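Local atomic coordinates of UTP-glucose-1-phosphate uridylyltransferase 2 (PDB entry 3GUE), a protein that probably catalyses the formation of UDP-glucose and diphosphate from UTP and glucose 1-phosphate, and binds UDP-glucose. Residues Val375-Cys378 and Ser379-Leu382; Arg248-Glu251 and Ser252-Lys255; Gly104-Phe107 and Leu108-Thr111; Gln390-Glu393 and Asp394-Val398; Asp411-Gly414 and Glu415-Lys418. All coordinates share one frame; numbering follows the deposited sequence.

Five local contacts sample how short turns and helix starts are fixed around and beyond one nucleotide-sugar site. Interaction 1 lies at the centre of the set: K376 bonds to the bound UDP-glucose, while residues 375-382 touch interactions 2, 3 and 5. T377 CG2 meets K255 CD of interaction 2 at 3.8 Å, V375 CG2 meets F107 CZ of interaction 3 at 3.5 Å, and C378 SG lies 3.4 Å from K418 O of interaction 5. Interaction 4 packs on interaction 3, with F110 CD1 3.6 Å from L397 CD1. The side chains of L397 and K418 stay about 14 and 11 Å from the ligand. Interactions 1 and 3 each hold a threonine-aspartate capping box.

Interaction 1 of 5, residues Val375-Cys378 and Ser379-Leu382; sequences VKTC and SDLL. With UPG (uridine-5'-diphosphate-glucose), chain C.
A capping box opens helix 378-385, beside the UDP-glucose pocket, and T377 and D380 are its two members. T377 stands at the N-cap, its OG1 accepting from D380 N at 3.2 Å. That hydroxyl lies between the backbone N and the carbonyl carbon (chi1 66°), which turns it over the first turn of the helix, where it also shares a 2.7 Å hydrogen bond with S379 OG. The return bond comes from the D380 carboxylate: OD2 accepts from T377 N at 3.2 Å. The same oxygen takes K376 N at 2.9 Å; both donors come on its anti side, T377 N further out of the carboxylate plane, so one oxygen binds two successive amides of the incoming loop. In this GT-A type nucleotidyltransferase the loop carries K376 into the sugar-nucleotide pocket, and the bonds on D380 probably help to fix its course. The lysine chain bends at chi2 and chi3 and leads away from the helix, bringing NZ within 2.8 Å of the phosphate oxygen O1A of UDP-glucose; it also donates to the bridging O3A and to the glucose hydroxyl O6'. D221 forms a salt bridge with the same ammonium and also accepts from V375 N. V375 CG1 packs against L381 CB at 4.0 Å, while F423 of helix 420-427 touches C378, L381 and L382. Helical bonding sets in with L381 N to T377 O.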
loop_
_atom_site.group_PDB
_atom_site.type_symbol
_atom_site.label_atom_id
_atom_site.label_comp_id
_atom_site.label_asym_id
_atom_site.label_seq_id
_atom_site.Cartn_x
_atom_site.Cartn_y
_atom_site.Cartn_z
ATOM N N VAL A 375 7.092 -1.668 -0.461
ATOM C CA VAL A 375 7.653 -1.931 0.881
ATOM C C VAL A 375 6.499 -2.096 1.860
ATOM O O VAL A 375 5.945 -1.092 2.343
ATOM C CB VAL A 375 8.610 -0.796 1.350
ATOM C CG1 VAL A 375 9.102 -1.049 2.815
ATOM C CG2 VAL A 375 9.832 -0.669 0.357
ATOM N N LYS A 376 6.131 -3.366 2.105
ATOM C CA LYS A 376 5.114 -3.756 3.079
ATOM C C LYS A 376 5.788 -4.248 4.356
ATOM O O LYS A 376 5.229 -4.126 5.463
ATOM C CB LYS A 376 4.258 -4.922 2.544
ATOM C CG LYS A 376 3.768 -4.800 1.134
ATOM C CD LYS A 376 2.654 -3.793 1.048
ATOM C CE LYS A 376 3.139 -2.479 0.484
ATOM N NZ LYS A 376 1.956 -1.672 0.087
ATOM N N THR A 377 7.004 -4.764 4.192
ATOM C CA THR A 377 7.745 -5.385 5.290
ATOM C C THR A 377 9.203 -4.899 5.361
ATOM O O THR A 377 9.693 -4.200 4.462
ATOM C CB THR A 377 7.794 -6.926 5.146
ATOM O OG1 THR A 377 8.563 -7.255 3.987
ATOM C CG2 THR A 377 6.397 -7.534 5.050
ATOM N N CYS A 378 9.882 -5.296 6.435
ATOM C CA CYS A 378 11.287 -4.969 6.638
ATOM C C CYS A 378 12.156 -5.738 5.633
ATOM O O CYS A 378 13.184 -5.219 5.223
ATOM C CB CYS A 378 11.725 -5.247 8.085
ATOM S SG CYS A 378 11.182 -4.071 9.346
ATOM N N SER A 379 11.718 -6.944 5.225
ATOM C CA SER A 379 12.323 -7.680 4.096
ATOM C C SER A 379 12.322 -6.937 2.768
ATOM O O SER A 379 13.325 -6.965 2.052
ATOM C CB SER A 379 11.781 -9.120 3.912
ATOM O OG SER A 379 10.368 -9.238 4.051
ATOM N N ASP A 380 11.212 -6.264 2.477
ATOM C CA ASP A 380 11.068 -5.384 1.322
ATOM C C ASP A 380 11.976 -4.183 1.433
ATOM O O ASP A 380 12.602 -3.755 0.428
ATOM C CB ASP A 380 9.629 -4.871 1.206
ATOM C CG ASP A 380 8.610 -5.934 0.796
ATOM O OD1 ASP A 380 8.930 -6.887 0.086
ATOM O OD2 ASP A 380 7.429 -5.791 1.189
ATOM N N LEU A 381 12.027 -3.637 2.649
ATOM C CA LEU A 381 12.848 -2.457 2.984
ATOM C C LEU A 381 14.323 -2.716 2.792
ATOM O O LEU A 381 15.035 -1.848 2.292
ATOM C CB LEU A 381 12.611 -2.015 4.418
ATOM C CG LEU A 381 13.383 -0.761 4.849
ATOM C CD1 LEU A 381 12.951 0.430 3.972
ATOM C CD2 LEU A 381 13.128 -0.519 6.355
ATOM N N LEU A 382 14.773 -3.890 3.254
ATOM C CA LEU A 382 16.111 -4.386 2.990
ATOM C C LEU A 382 16.449 -4.374 1.495
ATOM O O LEU A 382 17.562 -3.932 1.111
ATOM C CB LEU A 382 16.286 -5.816 3.552
ATOM C CG LEU A 382 17.546 -6.626 3.199
ATOM C CD1 LEU A 382 18.813 -5.846 3.579
ATOM C CD2 LEU A 382 17.520 -8.006 3.909
HETATM N N1 UPG C . -2.980 3.663 3.746
HETATM C C2 UPG C . -3.788 4.808 3.897
HETATM N N3 UPG C . -4.903 4.694 4.707
HETATM C C4 UPG C . -5.250 3.532 5.355
HETATM C C5 UPG C . -4.464 2.384 5.194
HETATM C C6 UPG C . -3.329 2.435 4.390
HETATM O O2 UPG C . -3.553 5.911 3.381
HETATM O O4 UPG C . -6.262 3.552 6.067
HETATM C C1C UPG C . -1.762 3.730 2.875
HETATM C C2C UPG C . -0.420 3.190 3.380
HETATM O O2C UPG C . 0.240 4.157 4.209
HETATM C C3C UPG C . 0.312 3.025 2.050
HETATM C C4C UPG C . -0.789 2.519 1.132
HETATM O O4C UPG C . -2.055 2.915 1.727
HETATM O O3C UPG C . 0.724 4.309 1.584
HETATM C C5C UPG C . -0.785 0.959 1.029
HETATM O O5C UPG C . -1.138 0.309 2.221
HETATM P PA UPG C . -0.367 -1.025 2.701
HETATM O O1A UPG C . 1.081 -0.702 2.556
HETATM O O2A UPG C . -0.874 -1.516 3.987
HETATM O O3A UPG C . -0.753 -2.081 1.499
HETATM P PB UPG C . -2.032 -3.086 1.439
HETATM O O1B UPG C . -3.249 -2.292 1.677
HETATM O O2B UPG C . -1.783 -4.324 2.242
HETATM O O3B UPG C . -1.889 -3.562 -0.088
HETATM C "C1'" UPG C . -2.079 -2.569 -1.162
HETATM C "C2'" UPG C . -3.236 -3.018 -2.045
HETATM C "C3'" UPG C . -2.900 -4.407 -2.572
HETATM C "C4'" UPG C . -1.606 -4.327 -3.398
HETATM C "C5'" UPG C . -0.453 -3.754 -2.535
HETATM C "C6'" UPG C . 0.721 -3.378 -3.402
HETATM O "O2'" UPG C . -4.468 -3.072 -1.303
HETATM O "O3'" UPG C . -4.001 -4.899 -3.317
HETATM O "O4'" UPG C . -1.248 -5.608 -3.894
HETATM O "O5'" UPG C . -0.820 -2.520 -1.860
HETATM O "O6'" UPG C . 1.880 -3.219 -2.581
#

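Interaction 2 of 5, residues Arg248-Glu251 and Ser252-Lys255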
loop_
_atom_site.group_PDB
_atom_site.type_symbol
_atom_site.label_atom_id
_atom_site.label_comp_id
_atom_site.label_asym_id
_atom_site.label_seq_id
_atom_site.Cartn_x
_atom_site.Cartn_y
_atom_site.Cartn_z
ATOM N N ARG A 248 2.844 -9.192 -13.297
ATOM C CA ARG A 248 3.119 -10.613 -13.180
ATOM C C ARG A 248 3.719 -10.826 -11.780
ATOM O O ARG A 248 4.799 -10.310 -11.444
ATOM C CB ARG A 248 4.054 -11.087 -14.320
ATOM C CG ARG A 248 4.698 -12.473 -14.141
ATOM C CD ARG A 248 3.698 -13.596 -14.335
ATOM N NE ARG A 248 4.304 -14.930 -14.246
ATOM C CZ ARG A 248 3.635 -16.074 -14.389
ATOM N NH1 ARG A 248 2.332 -16.054 -14.644
ATOM N NH2 ARG A 248 4.268 -17.247 -14.280
ATOM N N ARG A 249 2.958 -11.526 -10.947
ATOM C CA ARG A 249 3.365 -11.836 -9.600
ATOM C C ARG A 249 4.706 -12.583 -9.565
ATOM O O ARG A 249 4.959 -13.438 -10.405
ATOM C CB ARG A 249 2.291 -12.664 -8.911
ATOM C CG ARG A 249 2.310 -12.559 -7.390
ATOM C CD ARG A 249 1.139 -13.331 -6.847
ATOM N NE ARG A 249 1.050 -13.327 -5.388
ATOM C CZ ARG A 249 0.180 -14.060 -4.709
ATOM N NH1 ARG A 249 -0.689 -14.838 -5.362
ATOM N NH2 ARG A 249 0.151 -13.995 -3.392
ATOM N N THR A 250 5.539 -12.231 -8.579
ATOM C CA THR A 250 6.830 -12.873 -8.308
ATOM C C THR A 250 6.787 -13.547 -6.938
ATOM O O THR A 250 5.828 -13.380 -6.176
ATOM C CB THR A 250 8.003 -11.848 -8.311
ATOM O OG1 THR A 250 7.802 -10.883 -7.267
ATOM C CG2 THR A 250 8.113 -11.123 -9.661
ATOM N N GLU A 251 7.832 -14.299 -6.612
ATOM C CA GLU A 251 7.940 -14.951 -5.312
ATOM C C GLU A 251 7.949 -13.947 -4.134
ATOM O O GLU A 251 7.494 -14.275 -3.032
ATOM C CB GLU A 251 9.185 -15.833 -5.290
ATOM C CG GLU A 251 9.027 -17.124 -4.519
ATOM C CD GLU A 251 10.361 -17.760 -4.160
ATOM O OE1 GLU A 251 11.263 -17.828 -5.033
ATOM O OE2 GLU A 251 10.508 -18.197 -2.994
ATOM N N SER A 252 8.435 -12.724 -4.376
ATOM C CA SER A 252 8.397 -11.658 -3.364
ATOM C C SER A 252 6.993 -11.056 -3.085
ATOM O O SER A 252 6.807 -10.331 -2.109
ATOM C CB SER A 252 9.397 -10.549 -3.728
ATOM O OG SER A 252 8.997 -9.858 -4.894
ATOM N N ASP A 253 5.994 -11.337 -3.921
ATOM C CA ASP A 253 4.665 -10.705 -3.710
ATOM C C ASP A 253 3.833 -11.613 -2.808
ATOM O O ASP A 253 3.141 -12.517 -3.294
ATOM C CB ASP A 253 3.925 -10.403 -5.024
ATOM C CG ASP A 253 4.752 -9.552 -6.005
ATOM O OD1 ASP A 253 5.278 -8.484 -5.612
ATOM O OD2 ASP A 253 4.866 -9.959 -7.177
ATOM N N LYS A 254 3.893 -11.359 -1.499
ATOM C CA LYS A 254 3.273 -12.256 -0.500
ATOM C C LYS A 254 2.136 -11.587 0.276
ATOM O O LYS A 254 1.193 -12.259 0.767
ATOM C CB LYS A 254 4.325 -12.717 0.483
ATOM C CG LYS A 254 5.331 -13.671 -0.117
ATOM C CD LYS A 254 6.351 -14.093 0.907
ATOM C CE LYS A 254 7.373 -15.038 0.291
ATOM N NZ LYS A 254 6.760 -16.126 -0.572
ATOM N N LYS A 255 2.268 -10.269 0.404
ATOM C CA LYS A 255 1.305 -9.429 1.116
ATOM C C LYS A 255 0.753 -8.324 0.197
ATOM O O LYS A 255 1.499 -7.554 -0.402
ATOM C CB LYS A 255 1.967 -8.815 2.386
ATOM C CG LYS A 255 2.345 -9.887 3.460
ATOM C CD LYS A 255 3.066 -9.240 4.672
ATOM C CE LYS A 255 2.121 -8.454 5.606
ATOM N NZ LYS A 255 2.903 -7.582 6.593
#
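Hydrogen bonds to main-chain atoms dominate where T250 and D253 meet. D253 OD2 accepts from T250 N at 2.8 Å in a nearly straight bond (169°), the donor arriving on the anti side of the carboxylate and 29° out of its plane. In return, D253 N donates to T250 O at 3.0 Å, closing a type I beta turn from T250 to D253 in the loop that joins strands 242-248 and 257-262. The loop goes on to K255, a UDP-glucose-binding residue of this protein, though it does not hold the ligand in this chain; the D253 side chain is about 7 Å from the bound UDP-glucose. Hydroxyl bonding adds to the turn: T250 OG1 and S252 OG lie 2.8 Å apart and share a hydrogen bond. Charged side chains add further bonds. R249, extended from CG to NE, runs past D253 in the opposite direction, with CG 3.6 Å from D253 CB, and its NE donates to D253 O at 3.1 Å; the oxygen lies at the edge of the guanidinium, slightly tilted from its plane. R249 NH1 reaches F292 O and H298 O, and the F292 ring makes a cation-pi contact with the arginine. D253 OD1 has R369 as a salt-bridge partner. K254 bends at chi4, and its NZ, lying in the carbonyl plane, donates to E251 O at 3.2 Å.

Interaction 3 of 5, residues Gly104-Phe107 and Leu108-Thr111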
loop_
_atom_site.group_PDB
_atom_site.type_symbol
_atom_site.label_atom_id
_atom_site.label_comp_id
_atom_site.label_asym_id
_atom_site.label_seq_id
_atom_site.Cartn_x
_atom_site.Cartn_y
_atom_site.Cartn_z
ATOM N N GLY A 104 20.183 9.115 2.882
ATOM C CA GLY A 104 19.456 9.986 3.819
ATOM C C GLY A 104 18.160 10.553 3.247
ATOM O O GLY A 104 17.545 11.442 3.831
ATOM N N GLN A 105 17.741 10.034 2.100
ATOM C CA GLN A 105 16.438 10.382 1.507
ATOM C C GLN A 105 15.364 9.383 1.950
ATOM O O GLN A 105 15.569 8.172 1.897
ATOM C CB GLN A 105 16.519 10.448 -0.039
ATOM C CG GLN A 105 17.657 11.348 -0.598
ATOM C CD GLN A 105 17.468 12.814 -0.270
ATOM O OE1 GLN A 105 17.815 13.273 0.820
ATOM N NE2 GLN A 105 16.937 13.570 -1.226
ATOM N N THR A 106 14.251 9.905 2.441
ATOM C CA THR A 106 13.101 9.083 2.861
ATOM C C THR A 106 12.240 8.788 1.630
ATOM O O THR A 106 12.552 9.270 0.529
ATOM C CB THR A 106 12.213 9.808 3.883
ATOM O OG1 THR A 106 11.698 10.995 3.280
ATOM C CG2 THR A 106 13.000 10.182 5.203
ATOM N N PHE A 107 11.141 8.054 1.835
ATOM C CA PHE A 107 10.181 7.740 0.761
ATOM C C PHE A 107 9.605 9.100 0.316
ATOM O O PHE A 107 9.376 9.327 -0.867
ATOM C CB PHE A 107 9.027 6.837 1.252
ATOM C CG PHE A 107 9.361 5.339 1.361
ATOM C CD1 PHE A 107 9.141 4.476 0.288
ATOM C CD2 PHE A 107 9.846 4.801 2.554
ATOM C CE1 PHE A 107 9.433 3.105 0.392
ATOM C CE2 PHE A 107 10.137 3.432 2.671
ATOM C CZ PHE A 107 9.931 2.585 1.594
ATOM N N LEU A 108 9.426 10.019 1.277
ATOM C CA LEU A 108 8.743 11.284 1.009
ATOM C C LEU A 108 9.626 12.275 0.255
ATOM O O LEU A 108 9.126 13.061 -0.552
ATOM C CB LEU A 108 8.143 11.887 2.302
ATOM C CG LEU A 108 7.117 13.032 2.201
ATOM C CD1 LEU A 108 5.996 12.806 1.146
ATOM C CD2 LEU A 108 6.530 13.271 3.581
ATOM N N ASP A 109 10.931 12.245 0.538
ATOM C CA ASP A 109 11.956 12.898 -0.288
ATOM C C ASP A 109 11.805 12.491 -1.739
ATOM O O ASP A 109 11.611 13.352 -2.599
ATOM C CB ASP A 109 13.368 12.529 0.182
ATOM C CG ASP A 109 13.780 13.282 1.403
ATOM O OD1 ASP A 109 13.723 14.542 1.360
ATOM O OD2 ASP A 109 14.138 12.608 2.400
ATOM N N PHE A 110 11.896 11.183 -2.008
ATOM C CA PHE A 110 11.698 10.642 -3.373
ATOM C C PHE A 110 10.378 11.034 -4.061
ATOM O O PHE A 110 10.402 11.417 -5.227
ATOM C CB PHE A 110 11.981 9.135 -3.438
ATOM C CG PHE A 110 13.446 8.808 -3.390
ATOM C CD1 PHE A 110 14.275 9.151 -4.455
ATOM C CD2 PHE A 110 14.007 8.166 -2.272
ATOM C CE1 PHE A 110 15.656 8.871 -4.425
ATOM C CE2 PHE A 110 15.365 7.875 -2.228
ATOM C CZ PHE A 110 16.202 8.220 -3.311
ATOM N N THR A 111 9.271 11.047 -3.307
ATOM C CA THR A 111 7.960 11.517 -3.799
ATOM C C THR A 111 7.970 13.016 -4.156
ATOM O O THR A 111 7.496 13.386 -5.225
ATOM C CB THR A 111 6.814 11.228 -2.757
ATOM O OG1 THR A 111 6.641 9.815 -2.602
ATOM C CG2 THR A 111 5.489 11.856 -3.185
HETATM O O HOH W 1 15.477 13.193 4.558
#
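From T106 the chain turns out of the short strand 105-106 into helix 107-122, with T106 O accepting from F110 N at 3.2 Å and F107 O from T111 N at 3.0 Å. Ahead of these bonds, the T106 hydroxyl covers the first turn. A chi1 of 61° holds OG1 over the helix start, where it accepts from D109 N at 3.1 Å and more weakly from L108 N. The D109 carboxylate turns back to meet it: OD2 takes T106 N through its anti lone pair at 2.7 Å, an almost straight bond of 170°. The hydroxyl of T106 donates to the same OD2 at 3.1 Å, approaching from above the carboxylate plane, and a water bridges this oxygen to G104 O. OD1 is engaged by K146 and Y147, which together with the bonds on OD2 should favour the ionised form of the aspartate. Q105 folds at chi2 and lays its amide over the carboxylate, the two planes stacked only 10° apart, while its CB rests 3.6 Å from F110 CE2. Helix 137-143 adds F143, which touches T106, L108 and D109, and F107 packs on L223 and V375 near the nucleotide site. The reciprocal bonding of T106 and D109 is a capping box, the classic N-terminal closure of an alpha helix.

Interaction 4 of 5, residues Gln390-Glu393 and Asp394-Val398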
loop_
_atom_site.group_PDB
_atom_site.type_symbol
_atom_site.label_atom_id
_atom_site.label_comp_id
_atom_site.label_asym_id
_atom_site.label_seq_id
_atom_site.Cartn_x
_atom_site.Cartn_y
_atom_site.Cartn_z
ATOM N N GLN A 390 17.582 0.903 -7.781
ATOM C CA GLN A 390 18.411 1.978 -8.275
ATOM C C GLN A 390 17.552 3.195 -8.487
ATOM O O GLN A 390 16.394 3.072 -8.833
ATOM C CB GLN A 390 19.049 1.597 -9.638
ATOM C CG GLN A 390 19.814 0.276 -9.646
ATOM C CD GLN A 390 20.455 -0.055 -10.976
ATOM O OE1 GLN A 390 20.158 0.552 -12.004
ATOM N NE2 GLN A 390 21.365 -1.022 -10.955
ATOM N N VAL A 391 18.153 4.368 -8.336
ATOM C CA VAL A 391 17.500 5.635 -8.631
ATOM C C VAL A 391 17.629 6.005 -10.120
ATOM O O VAL A 391 18.707 5.992 -10.685
ATOM C CB VAL A 391 18.012 6.752 -7.685
ATOM C CG1 VAL A 391 17.274 8.073 -7.917
ATOM C CG2 VAL A 391 17.843 6.291 -6.247
ATOM N N THR A 392 16.501 6.319 -10.738
ATOM C CA THR A 392 16.453 6.739 -12.131
ATOM C C THR A 392 16.518 8.280 -12.276
ATOM O O THR A 392 16.335 9.027 -11.313
ATOM C CB THR A 392 15.163 6.218 -12.819
ATOM O OG1 THR A 392 14.056 6.990 -12.369
ATOM C CG2 THR A 392 14.894 4.758 -12.495
ATOM N N GLU A 393 16.768 8.753 -13.489
ATOM C CA GLU A 393 16.894 10.186 -13.727
ATOM C C GLU A 393 15.639 10.907 -13.215
ATOM O O GLU A 393 15.733 11.967 -12.572
ATOM C CB GLU A 393 17.144 10.459 -15.210
ATOM C CG GLU A 393 17.628 11.870 -15.536
ATOM C CD GLU A 393 17.652 12.129 -17.034
ATOM O OE1 GLU A 393 18.045 11.198 -17.777
ATOM O OE2 GLU A 393 17.277 13.248 -17.472
ATOM N N ASP A 394 14.479 10.299 -13.455
ATOM C CA ASP A 394 13.203 10.884 -13.037
ATOM C C ASP A 394 12.861 10.619 -11.557
ATOM O O ASP A 394 11.719 10.826 -11.125
ATOM C CB ASP A 394 12.066 10.485 -13.995
ATOM C CG ASP A 394 11.754 8.985 -13.975
ATOM O OD1 ASP A 394 12.592 8.175 -13.535
ATOM O OD2 ASP A 394 10.656 8.607 -14.430
ATOM N N GLN A 395 13.878 10.196 -10.797
ATOM C CA GLN A 395 13.824 10.020 -9.334
ATOM C C GLN A 395 12.966 8.858 -8.825
ATOM O O GLN A 395 12.518 8.860 -7.685
ATOM C CB GLN A 395 13.448 11.338 -8.637
ATOM C CG GLN A 395 14.396 12.518 -8.961
ATOM C CD GLN A 395 15.769 12.373 -8.348
ATOM O OE1 GLN A 395 16.141 11.311 -7.819
ATOM N NE2 GLN A 395 16.533 13.446 -8.401
ATOM N N ARG A 396 12.732 7.864 -9.672
ATOM C CA ARG A 396 11.984 6.688 -9.253
ATOM C C ARG A 396 12.985 5.675 -8.714
ATOM O O ARG A 396 14.192 5.804 -8.937
ATOM C CB ARG A 396 11.152 6.106 -10.408
ATOM C CG ARG A 396 9.963 6.973 -10.808
ATOM C CD ARG A 396 9.014 6.268 -11.780
ATOM N NE ARG A 396 9.702 5.882 -13.002
ATOM C CZ ARG A 396 9.857 4.628 -13.412
ATOM N NH1 ARG A 396 9.336 3.632 -12.702
ATOM N NH2 ARG A 396 10.518 4.374 -14.546
ATOM N N LEU A 397 12.495 4.717 -7.950
ATOM C CA LEU A 397 13.298 3.560 -7.556
ATOM C C LEU A 397 12.823 2.354 -8.326
ATOM O O LEU A 397 11.622 2.073 -8.384
ATOM C CB LEU A 397 13.229 3.325 -6.057
ATOM C CG LEU A 397 14.189 4.246 -5.310
ATOM C CD1 LEU A 397 13.669 5.654 -5.201
ATOM C CD2 LEU A 397 14.460 3.714 -3.953
ATOM N N VAL A 398 13.768 1.648 -8.935
ATOM C CA VAL A 398 13.429 0.539 -9.846
ATOM C C VAL A 398 14.420 -0.622 -9.667
ATOM O O VAL A 398 15.598 -0.416 -9.378
ATOM C CB VAL A 398 13.469 0.986 -11.320
ATOM C CG1 VAL A 398 12.455 2.150 -11.572
ATOM C CG2 VAL A 398 14.867 1.399 -11.700
#
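T392 and V398 meet methyl to methyl on one side of the hairpin. Their side chains cross at about a right angle, and T392 CG2 sits 3.5 Å from V398 CG2, tighter than usual van der Waals contact. T392 CG2 stands anti to the carbonyl carbon and beside the backbone N, directed away from the turn and along the strand. T392 also carries the backbone of the reversal, its N donating to R396 O at 3.0 Å and its O accepting from Q395 N at 2.8 Å. This last bond closes a type I turn from T392 to Q395, whose last residue, Q395, has positive phi (70°), as in a type I turn with a G1-type beta bulge. Together they make the end of the beta hairpin formed by strands 389-391 and 397-399, a surface element that lies against the N-terminal half of helix 107-122. Further from the turn, Q390 and V398 form an antiparallel hydrogen-bonded pair, Q390 N to V398 O at 2.9 Å and V398 N to Q390 O at 3.0 Å. Nearer the turn, V391 and L397 form a non-hydrogen-bonded pair; V391 CG2 approaches L397 CG at 4.3 Å, and both side chains reach F110 of the helix. D394, the other residue well buried by the contact, brings OD2 to R396 NE at 3.2 Å in a salt bridge. OD2 lies in the guanidinium plane, and NE reaches it on the syn side, tilted from the carboxylate plane. NH1 of the arginine has a further partner in G224 O, and H117 touches D394.

Interaction 5 of 5, residues Asp411-Gly414 and Glu415-Lys418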
loop_
_atom_site.group_PDB
_atom_site.type_symbol
_atom_site.label_atom_id
_atom_site.label_comp_id
_atom_site.label_asym_id
_atom_site.label_seq_id
_atom_site.Cartn_x
_atom_site.Cartn_y
_atom_site.Cartn_z
ATOM N N ASP A 411 13.413 -13.779 2.814
ATOM C CA ASP A 411 12.677 -14.320 3.968
ATOM C C ASP A 411 13.481 -14.055 5.247
ATOM O O ASP A 411 14.531 -14.688 5.525
ATOM C CB ASP A 411 12.368 -15.814 3.785
ATOM C CG ASP A 411 11.690 -16.457 5.004
ATOM O OD1 ASP A 411 11.394 -15.803 6.020
ATOM O OD2 ASP A 411 11.456 -17.670 4.952
ATOM N N LEU A 412 12.988 -13.085 6.006
ATOM C CA LEU A 412 13.632 -12.698 7.259
ATOM C C LEU A 412 12.800 -13.275 8.432
ATOM O O LEU A 412 11.589 -13.051 8.503
ATOM C CB LEU A 412 13.783 -11.172 7.341
ATOM C CG LEU A 412 14.724 -10.397 6.375
ATOM C CD1 LEU A 412 14.798 -8.904 6.684
ATOM C CD2 LEU A 412 16.144 -10.989 6.343
ATOM N N ASP A 413 13.474 -14.039 9.303
ATOM C CA ASP A 413 12.920 -14.644 10.511
ATOM C C ASP A 413 11.911 -13.701 11.196
ATOM O O ASP A 413 12.277 -12.604 11.669
ATOM C CB ASP A 413 14.085 -14.991 11.469
ATOM C CG ASP A 413 13.679 -15.879 12.610
ATOM O OD1 ASP A 413 12.494 -15.799 13.041
ATOM O OD2 ASP A 413 14.559 -16.637 13.116
ATOM N N GLY A 414 10.643 -14.118 11.219
ATOM C CA GLY A 414 9.572 -13.327 11.844
ATOM C C GLY A 414 9.698 -13.052 13.332
ATOM O O GLY A 414 9.065 -12.121 13.844
ATOM N N GLU A 415 10.513 -13.851 14.025
ATOM C CA GLU A 415 10.772 -13.680 15.467
ATOM C C GLU A 415 11.825 -12.596 15.757
ATOM O O GLU A 415 11.984 -12.155 16.894
ATOM C CB GLU A 415 11.236 -15.008 16.076
ATOM C CG GLU A 415 10.266 -16.172 15.908
ATOM C CD GLU A 415 10.774 -17.461 16.538
ATOM O OE1 GLU A 415 11.969 -17.527 16.905
ATOM O OE2 GLU A 415 9.978 -18.418 16.684
ATOM N N HIS A 416 12.549 -12.178 14.719
ATOM C CA HIS A 416 13.676 -11.261 14.895
ATOM C C HIS A 416 13.648 -9.982 14.052
ATOM O O HIS A 416 14.223 -8.960 14.463
ATOM C CB HIS A 416 15.004 -11.991 14.639
ATOM C CG HIS A 416 15.272 -13.106 15.596
ATOM N ND1 HIS A 416 15.541 -14.392 15.181
ATOM C CD2 HIS A 416 15.289 -13.134 16.948
ATOM C CE1 HIS A 416 15.721 -15.165 16.241
ATOM N NE2 HIS A 416 15.580 -14.424 17.328
ATOM N N TYR A 417 13.018 -10.045 12.887
ATOM C CA TYR A 417 13.233 -9.001 11.857
ATOM C C TYR A 417 11.980 -8.291 11.400
ATOM O O TYR A 417 12.014 -7.480 10.464
ATOM C CB TYR A 417 13.958 -9.614 10.651
ATOM C CG TYR A 417 15.271 -10.233 11.070
ATOM C CD1 TYR A 417 16.279 -9.436 11.608
ATOM C CD2 TYR A 417 15.480 -11.606 10.993
ATOM C CE1 TYR A 417 17.484 -9.984 12.017
ATOM C CE2 TYR A 417 16.674 -12.168 11.421
ATOM C CZ TYR A 417 17.669 -11.350 11.934
ATOM O OH TYR A 417 18.855 -11.886 12.340
ATOM N N LYS A 418 10.870 -8.618 12.047
ATOM C CA LYS A 418 9.574 -8.180 11.573
ATOM C C LYS A 418 9.396 -6.733 12.018
ATOM O O LYS A 418 8.965 -5.881 11.227
ATOM C CB LYS A 418 8.478 -9.129 12.067
ATOM C CG LYS A 418 7.082 -8.510 12.115
ATOM C CD LYS A 418 5.986 -9.557 12.111
ATOM C CE LYS A 418 4.641 -8.885 11.929
ATOM N NZ LYS A 418 4.649 -7.866 10.834
#
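The D413 and H416 side chains meet at a slant across an Asx turn that follows strand 409-412, the edge strand of the parallel C-terminal sheet. The carboxylate and imidazole planes stand 66° apart, and H416 ND1 makes only a weak hydrogen bond to D413 OD2 at 3.2 Å; G444 N is the stronger partner of that oxygen. With chi1 at -168°, D413 swings its carboxylate forward over the turn, where OD1 accepts from E415 N at 2.9 Å, the bond that defines the Asx turn. The E415 carboxylate, its plane 41° from that of D413, comes within 4.3 Å (D413 OD1 to E415 OE1), a like-charge proximity. Y417 points back at the strand: L412 crosses it at about a right angle, with L412 CB 3.7 Å from Y417 CB. D413 N lies at the edge of the tyrosine ring. H416 CB sits over the centre of one face of the Y417 ring, 3.6 Å above the plane, and Y417 OH is hydrogen-bonded to G444 O. Two amides converge on D413 O, H416 N from above the carbonyl plane and Y417 N at 2.9 Å, nearly along the C=O axis.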